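Local coordinates for protein inorganic pyrophosphatase (Helicobacter pylori, PDB 2BQX) that hydrolyses inorganic pyrophosphate to two phosphate ions with magnesium as cofactor, working as a homohexamer, at residues E7-D11 and A12-C16; G55-P58 and N59-G62; F137-Y140 and K141-E144. One frame throughout, in Å; residues are numbered along the deposited sequence.

Contact 1 (E7-D11 and A12-C16); sequences EVSHD and ADSLC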
ATOM      1  N   GLU A   7      23.465  -9.955 -20.833  1.00 56.12           N
ATOM      2  CA  GLU A   7      24.313 -11.150 -20.546  1.00 57.10           C
ATOM      3  C   GLU A   7      23.459 -12.162 -19.794  1.00 56.72           C
ATOM      4  O   GLU A   7      23.469 -12.205 -18.560  1.00 56.80           O
ATOM      5  CB  GLU A   7      25.525 -10.752 -19.693  1.00 58.43           C
ATOM      6  CG  GLU A   7      26.138  -9.410 -20.077  1.00 60.38           C
ATOM      7  CD  GLU A   7      25.479  -8.236 -19.370  1.00 61.53           C
ATOM      8  OE1 GLU A   7      25.830  -7.971 -18.198  1.00 61.89           O
ATOM      9  OE2 GLU A   7      24.601  -7.585 -19.979  1.00 62.33           O
ATOM     10  N   VAL A   8      22.716 -12.970 -20.544  1.00 55.52           N
ATOM     11  CA  VAL A   8      21.834 -13.969 -19.958  1.00 54.81           C
ATOM     12  C   VAL A   8      22.585 -15.179 -19.409  1.00 53.81           C
ATOM     13  O   VAL A   8      23.269 -15.883 -20.150  1.00 53.68           O
ATOM     14  CB  VAL A   8      20.801 -14.461 -20.993  1.00 55.20           C
ATOM     15  CG1 VAL A   8      19.833 -15.432 -20.339  1.00 55.79           C
ATOM     16  CG2 VAL A   8      20.055 -13.278 -21.578  1.00 55.77           C
ATOM     17  N   SER A   9      22.458 -15.413 -18.107  1.00 52.55           N
ATOM     18  CA  SER A   9      23.111 -16.548 -17.467  1.00 51.71           C
ATOM     19  C   SER A   9      22.133 -17.722 -17.372  1.00 51.07           C
ATOM     20  O   SER A   9      20.998 -17.561 -16.918  1.00 50.53           O
ATOM     21  CB  SER A   9      23.593 -16.158 -16.065  1.00 51.42           C
ATOM     22  OG  SER A   9      24.097 -17.287 -15.364  1.00 50.55           O
ATOM     23  N   HIS A  10      22.579 -18.896 -17.811  1.00 49.94           N
ATOM     24  CA  HIS A  10      21.754 -20.101 -17.781  1.00 48.84           C
ATOM     25  C   HIS A  10      22.216 -21.061 -16.691  1.00 48.03           C
ATOM     26  O   HIS A  10      21.843 -22.234 -16.674  1.00 47.99           O
ATOM     27  CB  HIS A  10      21.793 -20.796 -19.146  1.00 48.03           C
ATOM     28  CG  HIS A  10      20.935 -20.141 -20.184  1.00 47.43           C
ATOM     29  ND1 HIS A  10      21.111 -20.346 -21.535  1.00 47.13           N
ATOM     30  CD2 HIS A  10      19.879 -19.299 -20.064  1.00 46.87           C
ATOM     31  CE1 HIS A  10      20.202 -19.658 -22.205  1.00 46.58           C
ATOM     32  NE2 HIS A  10      19.443 -19.014 -21.336  1.00 46.88           N
ATOM     33  N   ASP A  11      23.037 -20.556 -15.779  1.00 47.09           N
ATOM     34  CA  ASP A  11      23.533 -21.374 -14.681  1.00 46.41           C
ATOM     35  C   ASP A  11      22.373 -21.670 -13.731  1.00 45.09           C
ATOM     36  O   ASP A  11      21.692 -20.757 -13.260  1.00 43.24           O
ATOM     37  CB  ASP A  11      24.648 -20.632 -13.942  1.00 48.54           C
ATOM     38  CG  ASP A  11      25.308 -21.482 -12.878  1.00 50.33           C
ATOM     39  OD1 ASP A  11      26.213 -20.968 -12.184  1.00 52.04           O
ATOM     40  OD2 ASP A  11      24.924 -22.662 -12.737  1.00 51.38           O
ATOM     41  N   ALA A  12      22.159 -22.955 -13.459  1.00 42.68           N
ATOM     42  CA  ALA A  12      21.082 -23.410 -12.583  1.00 40.83           C
ATOM     43  C   ALA A  12      21.090 -22.733 -11.220  1.00 39.68           C
ATOM     44  O   ALA A  12      20.040 -22.574 -10.592  1.00 36.60           O
ATOM     45  CB  ALA A  12      21.165 -24.924 -12.408  1.00 40.42           C
ATOM     46  N   ASP A  13      22.278 -22.346 -10.761  1.00 39.95           N
ATOM     47  CA  ASP A  13      22.422 -21.692  -9.468  1.00 40.12           C
ATOM     48  C   ASP A  13      22.569 -20.180  -9.597  1.00 39.60           C
ATOM     49  O   ASP A  13      22.906 -19.503  -8.632  1.00 40.17           O
ATOM     50  CB  ASP A  13      23.622 -22.264  -8.710  1.00 40.91           C
ATOM     51  CG  ASP A  13      23.395 -23.694  -8.251  1.00 42.99           C
ATOM     52  OD1 ASP A  13      22.340 -23.967  -7.635  1.00 42.83           O
ATOM     53  OD2 ASP A  13      24.273 -24.544  -8.500  1.00 43.60           O
ATOM     54  N   SER A  14      22.323 -19.659 -10.794  1.00 39.44           N
ATOM     55  CA  SER A  14      22.399 -18.223 -11.043  1.00 38.90           C
ATOM     56  C   SER A  14      21.869 -17.912 -12.440  1.00 38.57           C
ATOM     57  O   SER A  14      22.603 -17.412 -13.291  1.00 38.25           O
ATOM     58  CB  SER A  14      23.840 -17.726 -10.920  1.00 39.47           C
ATOM     59  OG  SER A  14      23.906 -16.316 -11.084  1.00 40.55           O
ATOM     60  N   LEU A  15      20.596 -18.223 -12.676  1.00 36.99           N
ATOM     61  CA  LEU A  15      19.994 -17.975 -13.980  1.00 35.40           C
ATOM     62  C   LEU A  15      19.166 -16.698 -13.964  1.00 33.44           C
ATOM     63  O   LEU A  15      18.541 -16.358 -12.956  1.00 32.22           O
ATOM     64  CB  LEU A  15      19.111 -19.152 -14.407  1.00 35.46           C
ATOM     65  CG  LEU A  15      17.786 -19.382 -13.687  1.00 37.16           C
ATOM     66  CD1 LEU A  15      16.966 -20.407 -14.453  1.00 38.28           C
ATOM     67  CD2 LEU A  15      18.032 -19.840 -12.267  1.00 39.38           C
ATOM     68  N   CYS A  16      19.160 -15.992 -15.088  1.00 31.67           N
ATOM     69  CA  CYS A  16      18.406 -14.754 -15.175  1.00 30.75           C
ATOM     70  C   CYS A  16      16.919 -15.001 -15.352  1.00 29.03           C
ATOM     71  O   CYS A  16      16.498 -15.828 -16.163  1.00 27.77           O
ATOM     72  CB  CYS A  16      18.912 -13.891 -16.335  1.00 33.03           C
ATOM     73  SG  CYS A  16      20.557 -13.183 -16.084  1.00 39.69           S
TER
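The flat S9 carbonyl receives the C16 N-H in its own plane, C16 N 3.0 Å from S9 O, within a beta hairpin. Two other carbonyls are approached differently. S9 OG reaches S14 O at 2.6 Å, somewhat tilted from the plane of that carbonyl, whereas S14 N sits well above the D11 carbonyl plane, 59° out of it. The hairpin reverses through a type I turn from D11 to S14, closed by S14 N to D11 O at 2.8 Å. The D11 carboxylate adds a weak bond, D13 N to D11 OD2 at 3.3 Å, in the manner of an Asx turn. The second aspartate of the turn points its charge elsewhere, D13 OD1 forming a salt bridge with K157 of helix 157-171. S9 OG is anti to its own N (chi1 173°), which carries the hydroxyl across to the S14 carbonyl. S14 and L15 together face A86, a classic beta bulge in the strand that follows the turn. L15 CA also makes a C-H...O contact to S9 O at 3.1 Å, so that carbonyl oxygen serves two neighbours. The return bond of the S9–C16 pair goes to sulphur: S9 N points at C16 SG over 3.6 Å with an almost straight N-H...S angle of 178°.

Contact 2 (G55-P58 and N59-G62); sequences GFVP and NTLG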
ATOM      1  N   GLY A  55       8.062 -14.980 -13.855  1.00 20.09           N
ATOM      2  CA  GLY A  55       8.717 -14.498 -15.056  1.00 21.52           C
ATOM      3  C   GLY A  55       9.178 -15.607 -15.982  1.00 22.42           C
ATOM      4  O   GLY A  55       8.676 -16.728 -15.923  1.00 22.26           O
ATOM      5  N   PHE A  56      10.140 -15.298 -16.841  1.00 22.90           N
ATOM      6  CA  PHE A  56      10.651 -16.299 -17.772  1.00 24.21           C
ATOM      7  C   PHE A  56      12.167 -16.219 -17.875  1.00 24.45           C
ATOM      8  O   PHE A  56      12.776 -15.215 -17.499  1.00 23.07           O
ATOM      9  CB  PHE A  56      10.025 -16.096 -19.158  1.00 23.82           C
ATOM     10  CG  PHE A  56      10.489 -14.848 -19.859  1.00 24.79           C
ATOM     11  CD1 PHE A  56      11.688 -14.837 -20.574  1.00 25.20           C
ATOM     12  CD2 PHE A  56       9.745 -13.671 -19.778  1.00 23.96           C
ATOM     13  CE1 PHE A  56      12.137 -13.678 -21.192  1.00 23.07           C
ATOM     14  CE2 PHE A  56      10.187 -12.506 -20.392  1.00 24.32           C
ATOM     15  CZ  PHE A  56      11.387 -12.507 -21.103  1.00 24.82           C
ATOM     16  N   VAL A  57      12.772 -17.285 -18.390  1.00 24.95           N
ATOM     17  CA  VAL A  57      14.217 -17.327 -18.564  1.00 25.05           C
ATOM     18  C   VAL A  57      14.510 -17.044 -20.028  1.00 25.30           C
ATOM     19  O   VAL A  57      14.095 -17.796 -20.907  1.00 24.13           O
ATOM     20  CB  VAL A  57      14.794 -18.710 -18.212  1.00 26.04           C
ATOM     21  CG1 VAL A  57      16.309 -18.652 -18.265  1.00 25.46           C
ATOM     22  CG2 VAL A  57      14.313 -19.149 -16.839  1.00 25.84           C
ATOM     23  N   PRO A  58      15.224 -15.946 -20.311  1.00 25.42           N
ATOM     24  CA  PRO A  58      15.571 -15.559 -21.680  1.00 26.47           C
ATOM     25  C   PRO A  58      16.353 -16.629 -22.431  1.00 28.05           C
ATOM     26  O   PRO A  58      17.065 -17.435 -21.832  1.00 27.98           O
ATOM     27  CB  PRO A  58      16.417 -14.303 -21.485  1.00 26.17           C
ATOM     28  CG  PRO A  58      15.910 -13.741 -20.208  1.00 25.96           C
ATOM     29  CD  PRO A  58      15.750 -14.964 -19.347  1.00 26.52           C
ATOM     30  N   ASN A  59      16.214 -16.621 -23.749  1.00 30.08           N
ATOM     31  CA  ASN A  59      16.937 -17.556 -24.604  1.00 31.20           C
ATOM     32  C   ASN A  59      16.703 -19.018 -24.268  1.00 30.76           C
ATOM     33  O   ASN A  59      17.639 -19.816 -24.229  1.00 31.33           O
ATOM     34  CB  ASN A  59      18.431 -17.245 -24.546  1.00 33.09           C
ATOM     35  CG  ASN A  59      18.726 -15.798 -24.854  1.00 35.51           C
ATOM     36  OD1 ASN A  59      18.295 -15.276 -25.882  1.00 36.64           O
ATOM     37  ND2 ASN A  59      19.460 -15.135 -23.965  1.00 37.36           N
ATOM     38  N   THR A  60      15.448 -19.362 -24.019  1.00 29.76           N
ATOM     39  CA  THR A  60      15.078 -20.733 -23.722  1.00 29.04           C
ATOM     40  C   THR A  60      13.803 -21.003 -24.499  1.00 29.80           C
ATOM     41  O   THR A  60      13.138 -20.073 -24.958  1.00 28.12           O
ATOM     42  CB  THR A  60      14.809 -20.946 -22.219  1.00 28.41           C
ATOM     43  OG1 THR A  60      13.655 -20.195 -21.825  1.00 26.76           O
ATOM     44  CG2 THR A  60      16.017 -20.514 -21.395  1.00 27.37           C
ATOM     45  N   LEU A  61      13.463 -22.276 -24.652  1.00 29.94           N
ATOM     46  CA  LEU A  61      12.260 -22.649 -25.376  1.00 31.04           C
ATOM     47  C   LEU A  61      11.561 -23.750 -24.585  1.00 31.10           C
ATOM     48  O   LEU A  61      12.025 -24.891 -24.551  1.00 30.87           O
ATOM     49  CB  LEU A  61      12.635 -23.135 -26.787  1.00 32.16           C
ATOM     50  CG  LEU A  61      11.576 -23.025 -27.886  1.00 32.58           C
ATOM     51  CD1 LEU A  61      10.391 -23.898 -27.526  1.00 35.63           C
ATOM     52  CD2 LEU A  61      11.137 -21.575 -28.049  1.00 33.93           C
ATOM     53  N   GLY A  62      10.453 -23.389 -23.940  1.00 31.17           N
ATOM     54  CA  GLY A  62       9.695 -24.336 -23.144  1.00 31.74           C
ATOM     55  C   GLY A  62       8.705 -25.167 -23.942  1.00 32.21           C
ATOM     56  O   GLY A  62       8.638 -25.058 -25.167  1.00 32.63           O
TER
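The backbone leaves strand 53-56 extended, changes direction between V57 and T60, and is extended again at T60. The corner turns on N59, whose phi of 57° and psi of 44° place it in the left-handed helical region, and it brings the CA atoms of V57 and T60 to 6.2 Å from each other. Positive phi at N59 leaves a local signature: its CB lies 3.0 Å from P58 O. Across this bend a side chain makes the bond, T60 OG1 giving its proton to V57 O at 2.6 Å, tilted only moderately from the carbonyl plane. The hydroxyl sits between the T60 backbone N and carbonyl carbon (chi1 66°), which turns it back toward V57 O and leaves the methyl beside the T60 backbone N. That methyl is wedged against the preceding residues, with T60 CG2 3.3 Å from P58 O and 3.7 Å from V57 CG1. The V57 and T60 side chains cross there at about a right angle, an apolar patch beside the hydroxyl bond. The corner leads into the loop carrying D64, a predicted magnesium ligand, and the V57 side chain is about 7 Å from that of D69, another. T60 OG1 has a second partner in V68 N, so one hydroxyl links the corner to the segment leading into strand 69-72, where V57 is also backbone-bonded to V68. The corner is flanked by H10, whose NE2 bonds P58 O, while P58 packs on V18 of strand 14-21 and T60 on A167 of helix 157-171.

Contact 3 (F137-Y140 and K141-E144); sequences FETY and KDLE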
ATOM      1  N   PHE A 137      -2.608 -22.126  -8.907  1.00 21.77           N
ATOM      2  CA  PHE A 137      -2.642 -22.527 -10.310  1.00 22.44           C
ATOM      3  C   PHE A 137      -3.842 -23.417 -10.592  1.00 23.41           C
ATOM      4  O   PHE A 137      -4.411 -23.389 -11.686  1.00 23.16           O
ATOM      5  CB  PHE A 137      -1.330 -23.223 -10.678  1.00 22.49           C
ATOM      6  CG  PHE A 137      -0.180 -22.272 -10.835  1.00 22.85           C
ATOM      7  CD1 PHE A 137      -0.108 -21.431 -11.943  1.00 23.53           C
ATOM      8  CD2 PHE A 137       0.803 -22.177  -9.856  1.00 21.57           C
ATOM      9  CE1 PHE A 137       0.922 -20.502 -12.072  1.00 23.75           C
ATOM     10  CE2 PHE A 137       1.837 -21.252  -9.975  1.00 22.74           C
ATOM     11  CZ  PHE A 137       1.896 -20.411 -11.089  1.00 24.66           C
ATOM     12  N   GLU A 138      -4.244 -24.185  -9.591  1.00 23.21           N
ATOM     13  CA  GLU A 138      -5.383 -25.074  -9.746  1.00 26.05           C
ATOM     14  C   GLU A 138      -6.705 -24.313  -9.886  1.00 26.23           C
ATOM     15  O   GLU A 138      -7.655 -24.828 -10.474  1.00 26.96           O
ATOM     16  CB  GLU A 138      -5.467 -26.014  -8.545  1.00 27.69           C
ATOM     17  CG  GLU A 138      -6.209 -27.300  -8.817  1.00 35.07           C
ATOM     18  CD  GLU A 138      -5.284 -28.505  -8.793  1.00 39.04           C
ATOM     19  OE1 GLU A 138      -4.818 -28.883  -7.686  1.00 39.93           O
ATOM     20  OE2 GLU A 138      -5.012 -29.066  -9.875  1.00 39.23           O
ATOM     21  N   THR A 139      -6.765 -23.082  -9.379  1.00 23.40           N
ATOM     22  CA  THR A 139      -8.015 -22.321  -9.423  1.00 22.73           C
ATOM     23  C   THR A 139      -8.039 -20.943 -10.084  1.00 22.91           C
ATOM     24  O   THR A 139      -9.117 -20.429 -10.376  1.00 24.43           O
ATOM     25  CB  THR A 139      -8.556 -22.104  -7.997  1.00 23.09           C
ATOM     26  OG1 THR A 139      -7.641 -21.276  -7.260  1.00 22.24           O
ATOM     27  CG2 THR A 139      -8.728 -23.428  -7.279  1.00 21.82           C
ATOM     28  N   TYR A 140      -6.879 -20.347 -10.327  1.00 22.06           N
ATOM     29  CA  TYR A 140      -6.840 -18.999 -10.883  1.00 22.65           C
ATOM     30  C   TYR A 140      -7.442 -18.818 -12.273  1.00 24.40           C
ATOM     31  O   TYR A 140      -7.709 -17.691 -12.696  1.00 25.71           O
ATOM     32  CB  TYR A 140      -5.407 -18.451 -10.826  1.00 20.63           C
ATOM     33  CG  TYR A 140      -4.491 -18.817 -11.976  1.00 22.93           C
ATOM     34  CD1 TYR A 140      -4.296 -20.143 -12.357  1.00 22.17           C
ATOM     35  CD2 TYR A 140      -3.762 -17.827 -12.638  1.00 23.18           C
ATOM     36  CE1 TYR A 140      -3.389 -20.473 -13.368  1.00 23.88           C
ATOM     37  CE2 TYR A 140      -2.855 -18.145 -13.646  1.00 24.39           C
ATOM     38  CZ  TYR A 140      -2.675 -19.470 -14.002  1.00 25.87           C
ATOM     39  OH  TYR A 140      -1.766 -19.791 -14.983  1.00 26.90           O
ATOM     40  N   LYS A 141      -7.666 -19.919 -12.980  1.00 24.15           N
ATOM     41  CA  LYS A 141      -8.273 -19.843 -14.302  1.00 26.78           C
ATOM     42  C   LYS A 141      -9.669 -20.450 -14.302  1.00 25.53           C
ATOM     43  O   LYS A 141     -10.272 -20.619 -15.360  1.00 26.12           O
ATOM     44  CB  LYS A 141      -7.400 -20.540 -15.350  1.00 28.72           C
ATOM     45  CG  LYS A 141      -6.197 -19.730 -15.775  1.00 31.98           C
ATOM     46  CD  LYS A 141      -5.449 -20.415 -16.898  1.00 36.51           C
ATOM     47  CE  LYS A 141      -4.319 -19.548 -17.401  1.00 38.59           C
ATOM     48  NZ  LYS A 141      -3.622 -20.192 -18.553  1.00 42.84           N
ATOM     49  N   ASP A 142     -10.190 -20.771 -13.120  1.00 25.14           N
ATOM     50  CA  ASP A 142     -11.532 -21.353 -13.030  1.00 25.96           C
ATOM     51  C   ASP A 142     -12.561 -20.512 -13.775  1.00 26.46           C
ATOM     52  O   ASP A 142     -13.330 -21.035 -14.578  1.00 26.37           O
ATOM     53  CB  ASP A 142     -12.006 -21.481 -11.572  1.00 26.28           C
ATOM     54  CG  ASP A 142     -11.334 -22.619 -10.809  1.00 27.96           C
ATOM     55  OD1 ASP A 142     -10.758 -23.534 -11.442  1.00 28.12           O
ATOM     56  OD2 ASP A 142     -11.408 -22.596  -9.558  1.00 24.65           O
ATOM     57  N   LEU A 143     -12.570 -19.209 -13.506  1.00 24.27           N
ATOM     58  CA  LEU A 143     -13.536 -18.299 -14.116  1.00 24.17           C
ATOM     59  C   LEU A 143     -13.309 -17.969 -15.586  1.00 24.73           C
ATOM     60  O   LEU A 143     -14.175 -17.388 -16.228  1.00 23.87           O
ATOM     61  CB  LEU A 143     -13.601 -16.996 -13.309  1.00 22.91           C
ATOM     62  CG  LEU A 143     -14.097 -17.141 -11.865  1.00 25.35           C
ATOM     63  CD1 LEU A 143     -13.891 -15.836 -11.113  1.00 23.68           C
ATOM     64  CD2 LEU A 143     -15.566 -17.541 -11.857  1.00 25.63           C
ATOM     65  N   GLU A 144     -12.141 -18.310 -16.116  1.00 25.14           N
ATOM     66  CA  GLU A 144     -11.874 -18.024 -17.516  1.00 25.95           C
ATOM     67  C   GLU A 144     -12.479 -19.119 -18.376  1.00 28.17           C
ATOM     68  O   GLU A 144     -12.159 -20.294 -18.223  1.00 27.87           O
ATOM     69  CB  GLU A 144     -10.376 -17.908 -17.765  1.00 26.47           C
ATOM     70  CG  GLU A 144      -9.784 -16.629 -17.200  1.00 28.57           C
ATOM     71  CD  GLU A 144      -8.314 -16.486 -17.499  1.00 30.66           C
ATOM     72  OE1 GLU A 144      -7.907 -16.849 -18.621  1.00 29.92           O
ATOM     73  OE2 GLU A 144      -7.567 -15.995 -16.622  1.00 29.07           O
TER
HETATM   74  O   HOH W   1      -6.869 -22.717 -12.821  1.00 24.09           O
HETATM   75  O   HOH W   2     -10.178 -25.923 -10.421  1.00 25.04           O
HETATM   76  O   HOH W   3     -10.699 -18.202 -11.368  1.00 22.61           O
HETATM   77  O   HOH W   4      -8.358 -15.194 -14.166  1.00 20.03           O
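Y140 and K141 run side by side, pointing the same way, with K141 CG over one face of the phenol ring, offset toward its rim, and the extended chain running on until K141 CE lies 3.5 Å from Y140 OH. As the chain leaves helix 127-139 it passes through two overlapping type I turns, T139 to D142 and K141 to E144. K141 CG is 3.9 Å from the ring centroid and 14° off its normal, a CH-pi contact. The ring rises alongside K141 because its CG stands between the Y140 backbone N and carbonyl carbon (chi1 85°). D142 folds back on T139: its N bonds T139 O at 3.0 Å from above the carbonyl plane, and OD2 comes to 3.3 Å from T139 CB, the two side chains oblique to each other. D142 OD2 is bonded to H135 of a neighbouring subunit, so the turn also lies at a subunit interface. Y140 is a predicted substrate-binding residue, as is R42, to which E144 OE1 forms a salt bridge. A water bridges F137 O and K141 N, an i to i+4 pair, donating to the first at 2.8 Å and accepting from the second at 2.9 Å.

Overall arrangement
All three contacts are changes of chain direction, differing in what closes them. Contact 1 is largely a surface hairpin held by backbone, hydroxyl and thiol bonds; contact 2 is a partly buried corner with a single hydroxyl bond and a methyl wedge. These two touch, through H10 with P58 and V8 with N59, their centres 11 Å apart. Contact 1 carries strand 14-21 and contact 2 the end of its neighbour 53-56 in the same sheet, and both pack on helix 157-171. Contact 3 lies on the opposite side of the chain's centre from contact 1, about 15 Å away at the nearest atoms. It follows a helix, uses bridging waters and an aromatic face, and alone contains a predicted substrate-binding residue.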